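Local coordinates for protein shikimate 5-dehydrogenase (Thermus thermophilus, PDB 2D5C) that catalyses the reversible NADPH-linked reduction of 3-dehydroshikimate to shikimate, step four of seven in the route to chorismate, precursor of the aromatic amino acids, at residues S14-M19 against G31-W36; T38-L43 against T60-E65; I113-P118 against R136-E141. All coordinates share one frame; numbering follows the deposited sequence.

Contact 1: S14-M19 against G31-W36. With SKM ((3R,4S,5R)-3,4,5-trihydroxycyclohex-1-ene-1-carboxylic acid), chain E.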
loop_
_atom_site.group_PDB
_atom_site.type_symbol
_atom_site.label_atom_id
_atom_site.label_comp_id
_atom_site.label_asym_id
_atom_site.label_seq_id
_atom_site.Cartn_x
_atom_site.Cartn_y
_atom_site.Cartn_z
ATOM N N SER A 14 20.949 11.926 7.067
ATOM C CA SER A 14 19.801 12.122 6.188
ATOM C C SER A 14 18.909 13.282 6.618
ATOM O O SER A 14 18.728 13.527 7.806
ATOM C CB SER A 14 18.960 10.848 6.115
ATOM O OG SER A 14 17.761 11.094 5.404
ATOM N N LEU A 15 18.369 14.000 5.636
ATOM C CA LEU A 15 17.459 15.110 5.889
ATOM C C LEU A 15 15.991 14.651 5.831
ATOM O O LEU A 15 15.063 15.447 6.024
ATOM C CB LEU A 15 17.673 16.226 4.865
ATOM C CG LEU A 15 18.988 17.010 4.931
ATOM C CD1 LEU A 15 18.958 18.147 3.913
ATOM C CD2 LEU A 15 19.189 17.569 6.331
ATOM N N SER A 16 15.776 13.371 5.549
ATOM C CA SER A 16 14.415 12.855 5.478
ATOM C C SER A 16 13.677 12.938 6.804
ATOM O O SER A 16 12.500 13.299 6.839
ATOM C CB SER A 16 14.419 11.412 4.972
ATOM O OG SER A 16 14.731 11.410 3.595
ATOM N N PRO A 17 14.350 12.605 7.916
ATOM C CA PRO A 17 13.637 12.690 9.191
ATOM C C PRO A 17 13.033 14.076 9.398
ATOM O O PRO A 17 11.890 14.201 9.834
ATOM C CB PRO A 17 14.717 12.355 10.210
ATOM C CG PRO A 17 15.571 11.369 9.465
ATOM C CD PRO A 17 15.689 12.015 8.101
ATOM N N ALA A 18 13.800 15.117 9.079
ATOM C CA ALA A 18 13.323 16.492 9.231
ATOM C C ALA A 18 12.170 16.810 8.278
ATOM O O ALA A 18 11.194 17.463 8.652
ATOM C CB ALA A 18 14.477 17.475 9.005
ATOM N N MET A 19 12.271 16.349 7.038
ATOM C CA MET A 19 11.214 16.619 6.069
ATOM C C MET A 19 9.893 15.967 6.445
ATOM O O MET A 19 8.835 16.576 6.339
ATOM C CB MET A 19 11.588 16.095 4.681
ATOM C CG MET A 19 12.699 16.838 3.977
ATOM S SD MET A 19 12.709 16.359 2.234
ATOM C CE MET A 19 13.236 14.637 2.331
ATOM N N GLY A 31 3.070 10.299 14.375
ATOM C CA GLY A 31 3.984 9.317 13.835
ATOM C C GLY A 31 5.428 9.740 13.969
ATOM O O GLY A 31 5.735 10.821 14.477
ATOM N N SER A 32 6.324 8.880 13.506
ATOM C CA SER A 32 7.743 9.158 13.579
ATOM C C SER A 32 8.413 8.692 12.302
ATOM O O SER A 32 7.874 7.861 11.577
ATOM C CB SER A 32 8.362 8.437 14.775
ATOM O OG SER A 32 8.110 7.043 14.706
ATOM N N TYR A 33 9.592 9.244 12.047
ATOM C CA TYR A 33 10.397 8.919 10.877
ATOM C C TYR A 33 11.839 9.004 11.368
ATOM O O TYR A 33 12.362 10.099 11.596
ATOM C CB TYR A 33 10.155 9.943 9.758
ATOM C CG TYR A 33 10.831 9.595 8.448
ATOM C CD1 TYR A 33 12.223 9.548 8.349
ATOM C CD2 TYR A 33 10.076 9.267 7.315
ATOM C CE1 TYR A 33 12.854 9.179 7.155
ATOM C CE2 TYR A 33 10.693 8.895 6.114
ATOM C CZ TYR A 33 12.081 8.853 6.044
ATOM O OH TYR A 33 12.711 8.474 4.874
ATOM N N GLU A 34 12.466 7.843 11.533
ATOM C CA GLU A 34 13.838 7.743 12.021
ATOM C C GLU A 34 14.832 7.294 10.949
ATOM O O GLU A 34 14.448 6.764 9.901
ATOM C CB GLU A 34 13.895 6.736 13.172
ATOM C CG GLU A 34 13.416 5.342 12.756
ATOM C CD GLU A 34 13.813 4.242 13.723
ATOM O OE1 GLU A 34 15.027 4.048 13.945
ATOM O OE2 GLU A 34 12.909 3.565 14.255
ATOM N N ALA A 35 16.113 7.515 11.226
ATOM C CA ALA A 35 17.188 7.099 10.335
ATOM C C ALA A 35 17.740 5.825 10.966
ATOM O O ALA A 35 18.163 5.841 12.119
ATOM C CB ALA A 35 18.267 8.169 10.273
ATOM N N TRP A 36 17.724 4.723 10.223
ATOM C CA TRP A 36 18.202 3.446 10.745
ATOM C C TRP A 36 19.354 2.919 9.901
ATOM O O TRP A 36 19.142 2.415 8.798
ATOM C CB TRP A 36 17.053 2.433 10.747
ATOM C CG TRP A 36 17.288 1.186 11.547
ATOM C CD1 TRP A 36 18.464 0.763 12.101
ATOM C CD2 TRP A 36 16.316 0.183 11.865
ATOM N NE1 TRP A 36 18.283 -0.438 12.742
ATOM C CE2 TRP A 36 16.975 -0.816 12.612
ATOM C CE3 TRP A 36 14.951 0.032 11.590
ATOM C CZ2 TRP A 36 16.315 -1.953 13.087
ATOM C CZ3 TRP A 36 14.295 -1.100 12.064
ATOM C CH2 TRP A 36 14.979 -2.076 12.804
HETATM O O12 SKM E . 15.460 8.292 -2.805
HETATM C C8 SKM E . 15.828 9.075 -1.659
HETATM C C6 SKM E . 15.476 8.293 -0.363
HETATM O O7 SKM E . 14.077 8.022 -0.349
HETATM C C5 SKM E . 15.852 9.107 0.902
HETATM C C4 SKM E . 17.169 9.872 0.756
HETATM C C1 SKM E . 17.739 10.502 1.975
HETATM O O2 SKM E . 17.096 10.377 3.152
HETATM O O3 SKM E . 18.787 11.130 1.922
HETATM C C10 SKM E . 17.825 10.000 -0.401
HETATM C C9 SKM E . 17.352 9.397 -1.707
HETATM O O11 SKM E . 18.089 8.187 -1.943
HETATM O O HOH W 1 11.551 12.665 12.200
#
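Tyr33 extends from strand 31-37 to the first turn of helix 16-26 with CG anti to its backbone N (chi1 -173°), which lays the phenol alongside Ser16 and Pro17. The outer part of the ring meets the Ser16 methylene, Tyr33 CE1 lying 3.5 Å from Ser16 CB, while Ser16 O sits over one face, offset toward the rim. The Pro17 ring crosses the tyrosine obliquely, and its CG is 4.0 Å from Tyr33 CD1. Pro17 CG also approaches Ala35 CB at 4.3 Å. Beside this apolar patch a water donates to both Pro17 O and Tyr33 O, each at 2.8 Å. The phenol oxygen has its polar partner in Asn58, and His20 stacks on the ring. An alanine in place of Tyr33 would remove this ring and would probably leave the start of the helix less firmly packed on the strand. Ser14 OG stands anti to its backbone N (chi1 172°), where it accepts a capping bond from Ser16 N (3.0 Å, 161°). Ser16 OG instead lies beside its own N. Both hydroxyls thus converge on one shikimate carboxylate oxygen: Ser14 OG donates to SKM O2 at a very short 2.5 Å and Ser16 OG donates to SKM O2 at 2.6 Å. The Ser16 N-H probably polarises the Ser14 hydroxyl, making it a better donor to the anionic carboxylate.

Contact 2: T38-L43 against T60-E65. With SKM ((3R,4S,5R)-3,4,5-trihydroxycyclohex-1-ene-1-carboxylic acid), chain E.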
loop_
_atom_site.group_PDB
_atom_site.type_symbol
_atom_site.label_atom_id
_atom_site.label_comp_id
_atom_site.label_asym_id
_atom_site.label_seq_id
_atom_site.Cartn_x
_atom_site.Cartn_y
_atom_site.Cartn_z
ATOM N N THR A 38 21.621 0.838 8.015
ATOM C CA THR A 38 21.449 -0.512 7.504
ATOM C C THR A 38 22.448 -0.862 6.411
ATOM O O THR A 38 22.336 -0.393 5.276
ATOM C CB THR A 38 20.018 -0.708 6.939
ATOM O OG1 THR A 38 19.059 -0.464 7.977
ATOM C CG2 THR A 38 19.832 -2.131 6.424
ATOM N N PRO A 39 23.461 -1.671 6.751
ATOM C CA PRO A 39 24.467 -2.074 5.764
ATOM C C PRO A 39 23.858 -3.156 4.879
ATOM O O PRO A 39 22.969 -3.886 5.313
ATOM C CB PRO A 39 25.604 -2.625 6.627
ATOM C CG PRO A 39 25.434 -1.891 7.927
ATOM C CD PRO A 39 23.942 -1.947 8.117
ATOM N N LEU A 40 24.348 -3.277 3.655
ATOM C CA LEU A 40 23.823 -4.273 2.727
ATOM C C LEU A 40 23.562 -5.655 3.344
ATOM O O LEU A 40 22.478 -6.229 3.180
ATOM C CB LEU A 40 24.777 -4.407 1.533
ATOM C CG LEU A 40 24.152 -4.415 0.131
ATOM C CD1 LEU A 40 25.272 -4.483 -0.888
ATOM C CD2 LEU A 40 23.194 -5.598 -0.059
ATOM N N GLU A 41 24.539 -6.171 4.085
ATOM C CA GLU A 41 24.387 -7.493 4.688
ATOM C C GLU A 41 23.242 -7.536 5.699
ATOM O O GLU A 41 22.719 -8.609 6.013
ATOM C CB GLU A 41 25.699 -7.927 5.354
ATOM C CG GLU A 41 26.130 -9.374 5.038
ATOM C CD GLU A 41 26.731 -9.517 3.645
ATOM O OE1 GLU A 41 26.695 -8.533 2.869
ATOM O OE2 GLU A 41 27.243 -10.609 3.320
ATOM N N ALA A 42 22.854 -6.371 6.211
ATOM C CA ALA A 42 21.774 -6.307 7.196
ATOM C C ALA A 42 20.393 -6.122 6.555
ATOM O O ALA A 42 19.373 -6.283 7.222
ATOM C CB ALA A 42 22.040 -5.165 8.186
ATOM N N LEU A 43 20.373 -5.804 5.265
ATOM C CA LEU A 43 19.123 -5.570 4.535
ATOM C C LEU A 43 18.045 -6.649 4.668
ATOM O O LEU A 43 16.890 -6.338 4.969
ATOM C CB LEU A 43 19.420 -5.324 3.049
ATOM C CG LEU A 43 18.236 -4.893 2.162
ATOM C CD1 LEU A 43 17.579 -3.626 2.718
ATOM C CD2 LEU A 43 18.730 -4.636 0.742
ATOM N N THR A 60 18.029 4.042 0.724
ATOM C CA THR A 60 19.105 4.835 0.145
ATOM C C THR A 60 20.307 3.893 -0.011
ATOM O O THR A 60 20.185 2.693 0.248
ATOM C CB THR A 60 19.438 6.049 1.069
ATOM O OG1 THR A 60 20.046 7.091 0.297
ATOM C CG2 THR A 60 20.371 5.637 2.194
ATOM N N LEU A 61 21.458 4.412 -0.435
ATOM C CA LEU A 61 22.645 3.570 -0.606
ATOM C C LEU A 61 22.951 2.740 0.631
ATOM O O LEU A 61 22.777 3.202 1.762
ATOM C CB LEU A 61 23.888 4.407 -0.897
ATOM C CG LEU A 61 24.045 5.150 -2.217
ATOM C CD1 LEU A 61 23.078 6.318 -2.283
ATOM C CD2 LEU A 61 25.481 5.641 -2.314
ATOM N N PRO A 62 23.403 1.493 0.432
ATOM C CA PRO A 62 23.623 0.853 -0.871
ATOM C C PRO A 62 22.579 -0.258 -0.987
ATOM O O PRO A 62 22.896 -1.393 -1.347
ATOM C CB PRO A 62 25.020 0.285 -0.715
ATOM C CG PRO A 62 24.939 -0.278 0.681
ATOM C CD PRO A 62 24.172 0.792 1.477
ATOM N N LEU A 63 21.331 0.086 -0.689
ATOM C CA LEU A 63 20.253 -0.893 -0.673
ATOM C C LEU A 63 19.204 -0.863 -1.781
ATOM O O LEU A 63 18.426 -1.805 -1.896
ATOM C CB LEU A 63 19.523 -0.789 0.670
ATOM C CG LEU A 63 20.401 -0.704 1.925
ATOM C CD1 LEU A 63 19.535 -0.338 3.121
ATOM C CD2 LEU A 63 21.117 -2.025 2.151
ATOM N N LYS A 64 19.186 0.187 -2.596
ATOM C CA LYS A 64 18.160 0.324 -3.626
ATOM C C LYS A 64 18.017 -0.770 -4.676
ATOM O O LYS A 64 16.902 -1.054 -5.118
ATOM C CB LYS A 64 18.294 1.672 -4.332
ATOM C CG LYS A 64 17.968 2.877 -3.455
ATOM C CD LYS A 64 17.921 4.133 -4.306
ATOM C CE LYS A 64 17.566 5.361 -3.496
ATOM N NZ LYS A 64 17.678 6.570 -4.342
ATOM N N GLU A 65 19.122 -1.383 -5.086
ATOM C CA GLU A 65 19.039 -2.432 -6.093
ATOM C C GLU A 65 18.843 -3.799 -5.466
ATOM O O GLU A 65 18.060 -4.611 -5.955
ATOM C CB GLU A 65 20.303 -2.446 -6.957
ATOM C CG GLU A 65 20.607 -1.129 -7.661
ATOM C CD GLU A 65 20.936 0.003 -6.695
ATOM O OE1 GLU A 65 21.697 -0.226 -5.729
ATOM O OE2 GLU A 65 20.437 1.129 -6.912
HETATM O O12 SKM E . 15.460 8.292 -2.805
HETATM C C8 SKM E . 15.828 9.075 -1.659
HETATM C C6 SKM E . 15.476 8.293 -0.363
HETATM O O7 SKM E . 14.077 8.022 -0.349
HETATM C C5 SKM E . 15.852 9.107 0.902
HETATM C C4 SKM E . 17.169 9.872 0.756
HETATM C C1 SKM E . 17.739 10.502 1.975
HETATM O O2 SKM E . 17.096 10.377 3.152
HETATM O O3 SKM E . 18.787 11.130 1.922
HETATM C C10 SKM E . 17.825 10.000 -0.401
HETATM C C9 SKM E . 17.352 9.397 -1.707
HETATM O O11 SKM E . 18.089 8.187 -1.943
#
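Leu63 carries most of the contact, with CD1 turned to Thr38 and CD2 to Leu40 and Leu43. Its CG lies anti to the carbonyl carbon, beside the backbone N (chi1 -46°), so that the branch end comes nearer to residues 38-43 than the start of the side chain does. Thr38 crosses Leu63 at about a right angle, and Thr38 CG2, itself anti to the backbone N, is 3.8 Å from Leu63 CD1. The hydroxyl of Thr38 is engaged separately, by Arg46 and by Trp36 O. The other methyl, Leu63 CD2, reaches the backbone at Leu40 CA, 3.6 Å away. Leu43 runs past Leu63 in the opposite direction, with Leu43 CD2 3.8 Å from Leu63 CD2. Leu40 adds a looser touch, Leu40 CB lying 4.2 Å from CG of Pro62, whose preceding peptide bond is cis. Within 60-65, Leu63 N donates to Thr60 O at 3.0 Å, closing a turn. Lys64 leaves the backbone on the side away from 38-43 and is extended beyond CG; Lys64 NZ donates to SKM O11 at 2.9 Å and, more distantly, to SKM O12. Thr60 OG1 shares a hydrogen bond with SKM O11 at 3.2 Å. Lys64 NZ also forms a salt bridge with Asp100, which may influence the ionisation of the amine. Residues 60-65 thus bring to the shikimate site two of its residues, Thr60 and the proton acceptor Lys64.

Contact 3: I113-P118 against R136-E141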
loop_
_atom_site.group_PDB
_atom_site.type_symbol
_atom_site.label_atom_id
_atom_site.label_comp_id
_atom_site.label_asym_id
_atom_site.label_seq_id
_atom_site.Cartn_x
_atom_site.Cartn_y
_atom_site.Cartn_z
ATOM N N ILE A 113 13.089 24.865 -14.780
ATOM C CA ILE A 113 14.068 24.262 -15.672
ATOM C C ILE A 113 13.298 23.766 -16.887
ATOM O O ILE A 113 12.456 22.880 -16.774
ATOM C CB ILE A 113 14.778 23.076 -14.994
ATOM C CG1 ILE A 113 15.340 23.508 -13.636
ATOM C CG2 ILE A 113 15.895 22.554 -15.896
ATOM C CD1 ILE A 113 16.458 24.528 -13.715
ATOM N N PRO A 114 13.573 24.333 -18.069
ATOM C CA PRO A 114 12.876 23.921 -19.288
ATOM C C PRO A 114 13.141 22.473 -19.689
ATOM O O PRO A 114 14.272 21.994 -19.620
ATOM C CB PRO A 114 13.389 24.917 -20.324
ATOM C CG PRO A 114 14.770 25.176 -19.875
ATOM C CD PRO A 114 14.620 25.323 -18.377
ATOM N N LEU A 115 12.087 21.778 -20.102
ATOM C CA LEU A 115 12.236 20.396 -20.519
ATOM C C LEU A 115 12.774 20.373 -21.934
ATOM O O LEU A 115 12.064 20.042 -22.880
ATOM C CB LEU A 115 10.898 19.662 -20.435
ATOM C CG LEU A 115 10.479 19.291 -19.011
ATOM C CD1 LEU A 115 9.065 18.719 -19.015
ATOM C CD2 LEU A 115 11.470 18.282 -18.439
ATOM N N LYS A 116 14.043 20.741 -22.067
ATOM C CA LYS A 116 14.698 20.773 -23.359
ATOM C C LYS A 116 15.964 19.936 -23.339
ATOM O O LYS A 116 16.780 20.043 -22.422
ATOM C CB LYS A 116 15.034 22.217 -23.745
ATOM C CG LYS A 116 13.820 23.130 -23.793
ATOM C CD LYS A 116 14.048 24.327 -24.699
ATOM C CE LYS A 116 12.747 25.081 -24.941
ATOM N NZ LYS A 116 12.846 25.997 -26.114
ATOM N N GLY A 117 16.116 19.095 -24.355
ATOM C CA GLY A 117 17.293 18.256 -24.452
ATOM C C GLY A 117 18.239 18.802 -25.498
ATOM O O GLY A 117 18.018 19.898 -26.025
ATOM N N PRO A 118 19.314 18.074 -25.823
ATOM C CA PRO A 118 19.669 16.772 -25.247
ATOM C C PRO A 118 19.955 16.919 -23.759
ATOM O O PRO A 118 20.570 17.897 -23.335
ATOM C CB PRO A 118 20.933 16.388 -26.014
ATOM C CG PRO A 118 20.794 17.111 -27.307
ATOM C CD PRO A 118 20.264 18.446 -26.880
ATOM N N ARG A 136 13.098 10.350 -20.025
ATOM C CA ARG A 136 12.620 9.613 -21.202
ATOM C C ARG A 136 11.093 9.699 -21.228
ATOM O O ARG A 136 10.473 9.902 -22.285
ATOM C CB ARG A 136 13.043 8.134 -21.137
ATOM C CG ARG A 136 12.640 7.346 -22.409
ATOM C CD ARG A 136 12.826 5.827 -22.276
ATOM N NE ARG A 136 11.868 5.212 -21.353
ATOM C CZ ARG A 136 11.568 3.915 -21.347
ATOM N NH1 ARG A 136 12.149 3.099 -22.218
ATOM N NH2 ARG A 136 10.686 3.429 -20.475
ATOM N N GLU A 137 10.491 9.547 -20.056
ATOM C CA GLU A 137 9.040 9.583 -19.927
ATOM C C GLU A 137 8.512 10.953 -20.325
ATOM O O GLU A 137 7.413 11.072 -20.890
ATOM C CB GLU A 137 8.641 9.254 -18.490
ATOM C CG GLU A 137 7.146 9.326 -18.213
ATOM C CD GLU A 137 6.791 8.786 -16.839
ATOM O OE1 GLU A 137 7.619 8.930 -15.914
ATOM O OE2 GLU A 137 5.683 8.230 -16.682
ATOM N N ALA A 138 9.300 11.985 -20.026
ATOM C CA ALA A 138 8.925 13.360 -20.358
ATOM C C ALA A 138 9.096 13.658 -21.844
ATOM O O ALA A 138 8.791 14.761 -22.311
ATOM C CB ALA A 138 9.752 14.334 -19.529
ATOM N N GLY A 139 9.603 12.685 -22.594
ATOM C CA GLY A 139 9.772 12.858 -24.022
ATOM C C GLY A 139 11.012 13.575 -24.518
ATOM O O GLY A 139 11.021 14.061 -25.647
ATOM N N LEU A 140 12.065 13.651 -23.707
ATOM C CA LEU A 140 13.276 14.329 -24.162
ATOM C C LEU A 140 14.284 13.359 -24.731
ATOM O O LEU A 140 14.194 12.151 -24.504
ATOM C CB LEU A 140 13.965 15.069 -23.018
ATOM C CG LEU A 140 13.215 16.123 -22.221
ATOM C CD1 LEU A 140 14.209 16.875 -21.358
ATOM C CD2 LEU A 140 12.476 17.091 -23.157
ATOM N N GLU A 141 15.221 13.910 -25.495
ATOM C CA GLU A 141 16.325 13.148 -26.054
ATOM C C GLU A 141 17.299 13.030 -24.878
ATOM O O GLU A 141 17.755 14.044 -24.361
ATOM C CB GLU A 141 16.991 13.935 -27.176
ATOM C CG GLU A 141 18.233 13.272 -27.756
ATOM C CD GLU A 141 18.829 14.050 -28.922
ATOM O OE1 GLU A 141 19.786 13.543 -29.548
ATOM O OE2 GLU A 141 18.349 15.170 -29.209
#
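Leu140 makes the closest approach here: its CD2 methyl is pressed to 3.0 Å from Leu115 O, a tight contact for a carbon and a carbonyl oxygen. The other methyl, Leu140 CD1, lies against the nitrogen end of the same peptide group, 3.9 Å from Lys116 N. Its CG stands anti to the carbonyl carbon, a torsion that lets the branch meet the backbone of Leu115 and Lys116. The Leu115 side chain is directed toward the other segment and adds an apolar touch, Leu115 CD2 to Ala138 CB at 4.4 Å. Farther along, the backbones themselves come together in a CA-H...O contact, Pro118 CA to Glu141 O at 3.4 Å with 141° at the hydrogen. The extended Glu141 side chain runs beside the Pro118 ring, pointing the same way, and its OE2 is 3.7 Å from Pro118 CG; Glu141 OE1 is held weakly by Trp143. Gly117 fits where a side chain would not, since a CB on it would fall 2.9 Å from Glu141 O.

Several backbone features set these groups in place. Leu115 is the centre of an inverse gamma turn, and a cis peptide precedes Pro118. On the other side, helix 126-137 ends in a Schellman motif at Gly139, whose phi is 83°, turning the chain toward Leu140. Leu108 of helix 100-110 touches Leu115, and Leu105 of the same helix touches Ala138. The touching parts then run in nearly the same direction, 22° apart, and a backbone hydrogen bond joins Glu141 with Ala119. They lead into the neighbouring parallel strands 119-122 and 142-145, which with helix 126-137 form a beta-alpha-beta unit of the Rossmann-type, NADP-binding domain.

How the contacts relate
Along the chain the three contacts follow in series, each closing before the next opens. Contacts 1 and 2 adjoin in sequence, with centres 17 Å apart, and share the substrate-binding domain: strand 31-37, outermost, within this chain, in the mixed sheet, supplies part of contact 1 and runs into the loop of contact 2. Both touch the same shikimate, from the carboxylate end and the hydroxyl end respectively. Contact 3 lies just before strands 119-122 and 142-145 of the parallel sheet of the nucleotide-binding domain, its centre 32 Å from that of contact 1 and 31 Å from that of contact 2. Contacts 1 and 2 thus belong to the binding of the substrate, while contact 3 is a surface contact of the other domain, away from the annotated sites.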